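Local coordinates for G-protein alpha subunit Galpha7 (Naegleria fowleri, PDB 6NE6) that probably binds and hydrolyses GTP as the alpha subunit of a heterotrimeric G protein, relaying signals from membrane receptors, at residues Ala120-Glu128 against Asp210-Arg221. Residues are numbered along the deposited sequence; the frame is centred on the assembly and turned at random.
Sequences ARRNEFQIE and DQKCYEDDSTNR. With EDO (1,2-ethanediol), chain D; EDO (1,2-ethanediol), chain H.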
ATOM      1  N   ALA A 120      -3.775  -1.276 -19.439  1.00 13.30           N
ATOM      2  CA  ALA A 120      -2.400  -1.599 -19.803  1.00 13.73           C
ATOM      3  C   ALA A 120      -1.461  -0.427 -19.545  1.00 19.51           C
ATOM      4  O   ALA A 120      -0.249  -0.623 -19.376  1.00 18.00           O
ATOM      5  CB  ALA A 120      -2.330  -2.016 -21.277  1.00 15.40           C
ATOM      6  N   ARG A 121      -1.994   0.784 -19.510  1.00 13.66           N
ATOM      7  CA  ARG A 121      -1.224   1.981 -19.204  1.00 13.96           C
ATOM      8  C   ARG A 121      -1.520   2.491 -17.793  1.00 16.40           C
ATOM      9  O   ARG A 121      -1.434   3.689 -17.529  1.00 15.17           O
ATOM     10  CB  ARG A 121      -1.511   3.051 -20.252  1.00 14.52           C
ATOM     11  CG  ARG A 121      -0.952   2.652 -21.620  1.00 17.83           C
ATOM     12  CD  ARG A 121      -1.312   3.642 -22.712  1.00 23.91           C
ATOM     13  NE  ARG A 121      -0.631   4.915 -22.518  1.00 27.25           N
ATOM     14  CZ  ARG A 121      -0.562   5.873 -23.438  1.00 27.41           C
ATOM     15  NH1 ARG A 121      -1.136   5.700 -24.630  1.00 26.56           N
ATOM     16  NH2 ARG A 121       0.080   7.002 -23.163  1.00 30.39           N
ATOM     17  N   ARG A 122      -1.834   1.578 -16.870  1.00 15.99           N
ATOM     18  CA  ARG A 122      -2.366   1.993 -15.574  1.00 14.81           C
ATOM     19  C   ARG A 122      -1.369   2.798 -14.748  1.00 20.01           C
ATOM     20  O   ARG A 122      -1.791   3.582 -13.890  1.00 18.10           O
ATOM     21  CB  ARG A 122      -2.830   0.776 -14.783  1.00 17.61           C
ATOM     22  CG  ARG A 122      -1.786  -0.273 -14.569  1.00 20.30           C
ATOM     23  CD  ARG A 122      -2.467  -1.499 -13.984  1.00 29.77           C
ATOM     24  NE  ARG A 122      -1.587  -2.654 -13.866  1.00 31.13           N
ATOM     25  CZ  ARG A 122      -1.432  -3.581 -14.806  1.00 43.60           C
ATOM     26  NH1 ARG A 122      -2.091  -3.489 -15.955  1.00 35.92           N
ATOM     27  NH2 ARG A 122      -0.609  -4.601 -14.601  1.00 47.58           N
ATOM     28  N   ASN A 123      -0.060   2.614 -14.967  1.00 17.86           N
ATOM     29  CA  ASN A 123       0.922   3.421 -14.242  1.00 14.85           C
ATOM     30  C   ASN A 123       0.763   4.909 -14.514  1.00 18.37           C
ATOM     31  O   ASN A 123       1.226   5.732 -13.710  1.00 19.46           O
ATOM     32  CB  ASN A 123       2.347   3.004 -14.602  1.00 14.78           C
ATOM     33  CG  ASN A 123       2.671   3.252 -16.055  1.00 20.18           C
ATOM     34  OD1 ASN A 123       2.120   2.593 -16.939  1.00 20.09           O
ATOM     35  ND2 ASN A 123       3.562   4.202 -16.321  1.00 17.22           N
ATOM     36  N   GLU A 124       0.135   5.268 -15.633  1.00 17.30           N
ATOM     37  CA  GLU A 124      -0.060   6.657 -16.016  1.00 19.37           C
ATOM     38  C   GLU A 124      -1.243   7.298 -15.309  1.00 19.74           C
ATOM     39  O   GLU A 124      -1.385   8.524 -15.383  1.00 21.14           O
ATOM     40  CB  GLU A 124      -0.243   6.754 -17.535  1.00 15.47           C
ATOM     41  CG  GLU A 124       0.955   6.228 -18.332  1.00 19.04           C
ATOM     42  CD  GLU A 124       0.763   6.369 -19.840  1.00 27.36           C
ATOM     43  OE1 GLU A 124       0.198   7.394 -20.276  1.00 31.13           O
ATOM     44  OE2 GLU A 124       1.170   5.451 -20.589  1.00 27.67           O
ATOM     45  N   PHE A 125      -2.061   6.505 -14.615  1.00 18.01           N
ATOM     46  CA  PHE A 125      -3.322   6.946 -14.036  1.00 17.09           C
ATOM     47  C   PHE A 125      -3.385   6.568 -12.561  1.00 21.89           C
ATOM     48  O   PHE A 125      -2.556   5.810 -12.042  1.00 24.26           O
ATOM     49  CB  PHE A 125      -4.508   6.352 -14.809  1.00 16.66           C
ATOM     50  CG  PHE A 125      -4.426   6.597 -16.282  1.00 15.89           C
ATOM     51  CD1 PHE A 125      -4.649   7.871 -16.794  1.00 18.33           C
ATOM     52  CD2 PHE A 125      -4.107   5.569 -17.159  1.00 16.98           C
ATOM     53  CE1 PHE A 125      -4.561   8.118 -18.149  1.00 18.19           C
ATOM     54  CE2 PHE A 125      -4.016   5.815 -18.527  1.00 18.46           C
ATOM     55  CZ  PHE A 125      -4.243   7.090 -19.017  1.00 20.69           C
ATOM     56  N   GLN A 126      -4.390   7.110 -11.877  1.00 15.75           N
ATOM     57  CA  GLN A 126      -4.505   6.959 -10.429  1.00 17.79           C
ATOM     58  C   GLN A 126      -5.443   5.793 -10.111  1.00 20.26           C
ATOM     59  O   GLN A 126      -6.573   5.948  -9.655  1.00 22.20           O
ATOM     60  CB  GLN A 126      -4.964   8.272  -9.799  1.00 22.02           C
ATOM     61  CG  GLN A 126      -4.015   9.449 -10.073  1.00 14.65           C
ATOM     62  CD  GLN A 126      -2.607   9.221  -9.526  1.00 20.53           C
ATOM     63  OE1 GLN A 126      -2.425   8.758  -8.392  1.00 23.98           O
ATOM     64  NE2 GLN A 126      -1.604   9.526 -10.342  1.00 22.93           N
ATOM     65  N   ILE A 127      -4.908   4.595 -10.334  1.00 17.81           N
ATOM     66  CA  ILE A 127      -5.621   3.328 -10.204  1.00 21.14           C
ATOM     67  C   ILE A 127      -4.983   2.537  -9.068  1.00 17.55           C
ATOM     68  O   ILE A 127      -3.760   2.379  -9.034  1.00 18.98           O
ATOM     69  CB  ILE A 127      -5.550   2.528 -11.515  1.00 19.47           C
ATOM     70  CG1 ILE A 127      -6.201   3.312 -12.652  1.00 24.37           C
ATOM     71  CG2 ILE A 127      -6.234   1.179 -11.371  1.00 21.90           C
ATOM     72  CD1 ILE A 127      -5.927   2.718 -13.996  1.00 25.41           C
ATOM     73  N   GLU A 128      -5.806   2.045  -8.145  1.00 15.81           N
ATOM     74  CA  GLU A 128      -5.279   1.297  -7.009  1.00 17.86           C
ATOM     75  C   GLU A 128      -4.535   0.058  -7.487  1.00 18.07           C
ATOM     76  O   GLU A 128      -4.885  -0.542  -8.508  1.00 18.28           O
ATOM     77  CB  GLU A 128      -6.410   0.874  -6.066  1.00 16.49           C
ATOM     78  CG  GLU A 128      -7.169   2.040  -5.456  1.00 19.84           C
ATOM     79  CD  GLU A 128      -6.334   2.814  -4.448  1.00 22.79           C
ATOM     80  OE1 GLU A 128      -5.561   2.169  -3.708  1.00 22.05           O
ATOM     81  OE2 GLU A 128      -6.449   4.056  -4.402  1.00 23.37           O
ATOM     82  N   ASP A 210       7.336   4.377 -11.934  1.00 14.63           N
ATOM     83  CA  ASP A 210       6.757   4.838 -13.194  1.00 16.27           C
ATOM     84  C   ASP A 210       5.397   5.499 -12.984  1.00 15.07           C
ATOM     85  O   ASP A 210       4.599   5.580 -13.920  1.00 16.65           O
ATOM     86  CB  ASP A 210       6.669   3.694 -14.215  1.00 19.01           C
ATOM     87  CG  ASP A 210       5.755   2.554 -13.765  1.00 17.46           C
ATOM     88  OD1 ASP A 210       5.182   2.637 -12.663  1.00 19.10           O
ATOM     89  OD2 ASP A 210       5.599   1.563 -14.515  1.00 20.36           O
ATOM     90  N   GLN A 211       5.137   6.016 -11.780  1.00 14.77           N
ATOM     91  CA  GLN A 211       3.847   6.616 -11.466  1.00 17.36           C
ATOM     92  C   GLN A 211       3.994   8.084 -11.104  1.00 15.02           C
ATOM     93  O   GLN A 211       5.045   8.527 -10.647  1.00 16.40           O
ATOM     94  CB  GLN A 211       3.172   5.891 -10.305  1.00 15.17           C
ATOM     95  CG  GLN A 211       2.683   4.508 -10.654  1.00 15.56           C
ATOM     96  CD  GLN A 211       2.325   3.727  -9.415  1.00 19.79           C
ATOM     97  OE1 GLN A 211       2.991   2.763  -9.071  1.00 20.21           O
ATOM     98  NE2 GLN A 211       1.267   4.153  -8.726  1.00 24.48           N
ATOM     99  N   LYS A 212       2.896   8.824 -11.285  1.00 15.55           N
ATOM    100  CA  LYS A 212       2.798  10.231 -10.915  1.00 15.77           C
ATOM    101  C   LYS A 212       2.129  10.388  -9.549  1.00 16.49           C
ATOM    102  O   LYS A 212       1.263   9.595  -9.164  1.00 16.26           O
ATOM    103  CB  LYS A 212       1.990  10.999 -11.966  1.00 22.01           C
ATOM    104  CG  LYS A 212       2.578  10.954 -13.360  1.00 29.96           C
ATOM    105  CD  LYS A 212       3.969  11.565 -13.367  1.00 38.00           C
ATOM    106  CE  LYS A 212       4.562  11.657 -14.773  1.00 31.71           C
ATOM    107  NZ  LYS A 212       5.946  12.222 -14.688  1.00 25.11           N
ATOM    108  N   CYS A 213       2.498  11.460  -8.846  1.00 17.45           N
ATOM    109  CA  CYS A 213       1.948  11.714  -7.518  1.00 16.54           C
ATOM    110  C   CYS A 213       0.448  11.961  -7.564  1.00 17.45           C
ATOM    111  O   CYS A 213      -0.299  11.465  -6.709  1.00 17.87           O
ATOM    112  CB  CYS A 213       2.636  12.920  -6.881  1.00 22.08           C
ATOM    113  SG  CYS A 213       4.316  12.563  -6.387  1.00 20.45           S
ATOM    114  N   TYR A 214       0.001  12.782  -8.513  1.00 17.97           N
ATOM    115  CA  TYR A 214      -1.400  13.147  -8.649  1.00 19.02           C
ATOM    116  C   TYR A 214      -1.769  13.192 -10.120  1.00 19.21           C
ATOM    117  O   TYR A 214      -0.910  13.360 -10.993  1.00 20.26           O
ATOM    118  CB  TYR A 214      -1.698  14.525  -8.045  1.00 19.95           C
ATOM    119  CG  TYR A 214      -1.371  14.645  -6.592  1.00 20.02           C
ATOM    120  CD1 TYR A 214      -2.268  14.215  -5.624  1.00 21.89           C
ATOM    121  CD2 TYR A 214      -0.159  15.195  -6.177  1.00 19.62           C
ATOM    122  CE1 TYR A 214      -1.967  14.320  -4.283  1.00 28.44           C
ATOM    123  CE2 TYR A 214       0.147  15.311  -4.836  1.00 28.00           C
ATOM    124  CZ  TYR A 214      -0.761  14.872  -3.893  1.00 33.33           C
ATOM    125  OH  TYR A 214      -0.455  14.979  -2.554  1.00 42.58           O
ATOM    126  N   GLU A 215      -3.073  13.125 -10.384  1.00 20.14           N
ATOM    127  CA  GLU A 215      -3.520  13.172 -11.771  1.00 20.50           C
ATOM    128  C   GLU A 215      -3.155  14.498 -12.434  1.00 21.76           C
ATOM    129  O   GLU A 215      -2.800  14.523 -13.616  1.00 22.60           O
ATOM    130  CB  GLU A 215      -5.025  12.918 -11.848  1.00 24.61           C
ATOM    131  CG  GLU A 215      -5.603  13.000 -13.267  1.00 35.90           C
ATOM    132  CD  GLU A 215      -5.054  11.941 -14.230  1.00 51.06           C
ATOM    133  OE1 GLU A 215      -4.412  10.963 -13.784  1.00 51.59           O
ATOM    134  OE2 GLU A 215      -5.279  12.089 -15.453  1.00 56.47           O
ATOM    135  N   ASP A 216      -3.216  15.608 -11.691  1.00 21.30           N
ATOM    136  CA  ASP A 216      -2.942  16.935 -12.252  1.00 21.77           C
ATOM    137  C   ASP A 216      -1.551  17.442 -11.882  1.00 21.09           C
ATOM    138  O   ASP A 216      -1.349  18.636 -11.639  1.00 24.35           O
ATOM    139  CB  ASP A 216      -4.015  17.933 -11.810  1.00 23.24           C
ATOM    140  CG  ASP A 216      -3.976  18.221 -10.311  1.00 23.59           C
ATOM    141  OD1 ASP A 216      -3.570  17.337  -9.538  1.00 22.79           O
ATOM    142  OD2 ASP A 216      -4.372  19.336  -9.906  1.00 24.79           O
ATOM    143  N   ASP A 217      -0.566  16.551 -11.829  1.00 19.94           N
ATOM    144  CA  ASP A 217       0.791  16.938 -11.492  1.00 19.38           C
ATOM    145  C   ASP A 217       1.727  15.989 -12.228  1.00 24.20           C
ATOM    146  O   ASP A 217       1.374  14.837 -12.486  1.00 28.72           O
ATOM    147  CB  ASP A 217       0.998  16.908  -9.964  1.00 22.03           C
ATOM    148  CG  ASP A 217       2.204  17.722  -9.509  1.00 33.08           C
ATOM    149  OD1 ASP A 217       3.346  17.260  -9.711  1.00 32.18           O
ATOM    150  OD2 ASP A 217       2.016  18.827  -8.945  1.00 27.54           O
ATOM    151  N   SER A 218       2.902  16.487 -12.605  1.00 19.45           N
ATOM    152  CA  SER A 218       3.874  15.667 -13.320  1.00 21.55           C
ATOM    153  C   SER A 218       4.943  15.071 -12.414  1.00 18.88           C
ATOM    154  O   SER A 218       5.795  14.322 -12.901  1.00 19.59           O
ATOM    155  CB  SER A 218       4.543  16.485 -14.436  1.00 26.55           C
ATOM    156  OG  SER A 218       3.630  16.744 -15.496  1.00 34.49           O
ATOM    157  N   THR A 219       4.918  15.369 -11.117  1.00 17.00           N
ATOM    158  CA  THR A 219       5.958  14.877 -10.214  1.00 16.22           C
ATOM    159  C   THR A 219       5.936  13.355 -10.151  1.00 18.93           C
ATOM    160  O   THR A 219       4.878  12.741  -9.994  1.00 17.39           O
ATOM    161  CB  THR A 219       5.763  15.462  -8.814  1.00 21.14           C
ATOM    162  OG1 THR A 219       5.758  16.896  -8.883  1.00 23.68           O
ATOM    163  CG2 THR A 219       6.888  15.013  -7.875  1.00 19.41           C
ATOM    164  N   ASN A 220       7.110  12.746 -10.305  1.00 15.83           N
ATOM    165  CA  ASN A 220       7.238  11.300 -10.221  1.00 15.24           C
ATOM    166  C   ASN A 220       7.199  10.846  -8.767  1.00 14.37           C
ATOM    167  O   ASN A 220       7.833  11.454  -7.902  1.00 15.82           O
ATOM    168  CB  ASN A 220       8.547  10.866 -10.876  1.00 14.89           C
ATOM    169  CG  ASN A 220       8.802   9.386 -10.734  1.00 14.93           C
ATOM    170  OD1 ASN A 220       9.464   8.947  -9.795  1.00 15.90           O
ATOM    171  ND2 ASN A 220       8.278   8.604 -11.673  1.00 14.13           N
ATOM    172  N   ARG A 221       6.477   9.744  -8.504  1.00 13.64           N
ATOM    173  CA  ARG A 221       6.288   9.293  -7.124  1.00 13.32           C
ATOM    174  C   ARG A 221       7.606   8.895  -6.467  1.00 15.18           C
ATOM    175  O   ARG A 221       7.834   9.194  -5.290  1.00 15.28           O
ATOM    176  CB  ARG A 221       5.321   8.111  -7.064  1.00 15.87           C
ATOM    177  CG  ARG A 221       3.862   8.493  -7.264  1.00 16.68           C
ATOM    178  CD  ARG A 221       2.931   7.372  -6.793  1.00 14.89           C
ATOM    179  NE  ARG A 221       1.528   7.714  -7.069  1.00 15.95           N
ATOM    180  CZ  ARG A 221       0.491   7.024  -6.608  1.00 24.80           C
ATOM    181  NH1 ARG A 221       0.694   5.958  -5.840  1.00 23.20           N
ATOM    182  NH2 ARG A 221      -0.747   7.408  -6.904  1.00 23.85           N
TER
HETATM  183  C1  EDO D 403      -3.392   4.934  -5.428  1.00 34.66           C
HETATM  184  O1  EDO D 403      -2.285   5.725  -4.971  1.00 31.08           O
HETATM  185  C2  EDO D 403      -4.159   5.710  -6.491  1.00 37.11           C
HETATM  186  O2  EDO D 403      -3.286   5.958  -7.601  1.00 36.97           O
HETATM  187  C1  EDO H 407      -1.261  17.023 -15.970  1.00 44.16           C
HETATM  188  O1  EDO H 407      -1.004  17.622 -17.246  1.00 52.53           O
HETATM  189  C2  EDO H 407       0.061  16.616 -15.334  1.00 39.11           C
HETATM  190  O2  EDO H 407       0.919  17.759 -15.250  1.00 32.37           O
HETATM  191  O   HOH W   1       0.480   7.739 -12.224  1.00 20.52           O
HETATM  192  O   HOH W   2      -1.654  10.306 -13.151  1.00 23.57           O
HETATM  193  O   HOH W   3      -0.447   6.160  -9.865  1.00 26.02           O
HETATM  194  O   HOH W   4      -6.075   9.080 -13.263  1.00 17.78           O
HETATM  195  O   HOH W   5      -3.496  10.581  -6.513  1.00 35.58           O
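Gln126 meets Lys212 and Arg221 with the two ends of its amide. NE2 donates to Lys212 O at 3.1 Å, nearly straight and close to the plane of its own amide, yet it arrives above the carbonyl plane. Arg221 NE donates to the same oxygen from the opposite face of that plane, a bond inside 210-221, so Lys212 O is gripped from two sides. At its other end Gln126 OE1 lies at the guanidinium edge, 2.6 Å from Arg221 NH2; the bond is short but bent and counts as weak. A bend at chi2 (-61°) turns the Gln126 amide toward these partners. Lower down the chain, Gln126 CG rests 4.0 Å from Glu215 CB.

A third direct bond comes from Asn123, whose ND2 donates to Asp210 O at 3.0 Å, almost straight and in the amide plane. With CG between backbone N and carbonyl carbon (chi1 64°), the amide lies across the Asp210 carboxylate, the two planes 26° apart. That carboxylate is held by Lys256 and Ser261. Asn123 O also receives a CA-H...O contact from Gln211 CA.

In Galpha terms this is an interdomain contact: 120-128 belongs to the helical domain, while 210-221 lies in the Ras-like domain, in the loop that follows strand 199-205 and runs into helix 221-235, the loop that corresponds to switch III. Arg221, in the first turn of that helix, also forms a salt bridge with Asp19, in the probable P-loop.

Ordered waters bridge backbone and side-chain polar atoms of the two segments. One joins Asn123 O to Lys212 N, another Phe125 O to Gln211 NE2, and a third accepts from Gln126 N and donates to Glu215 OE1 at 2.6 Å. A 1,2-ethanediol, probably from the crystallisation liquor, bridges Gln126 OE1 and the Arg221 guanidinium.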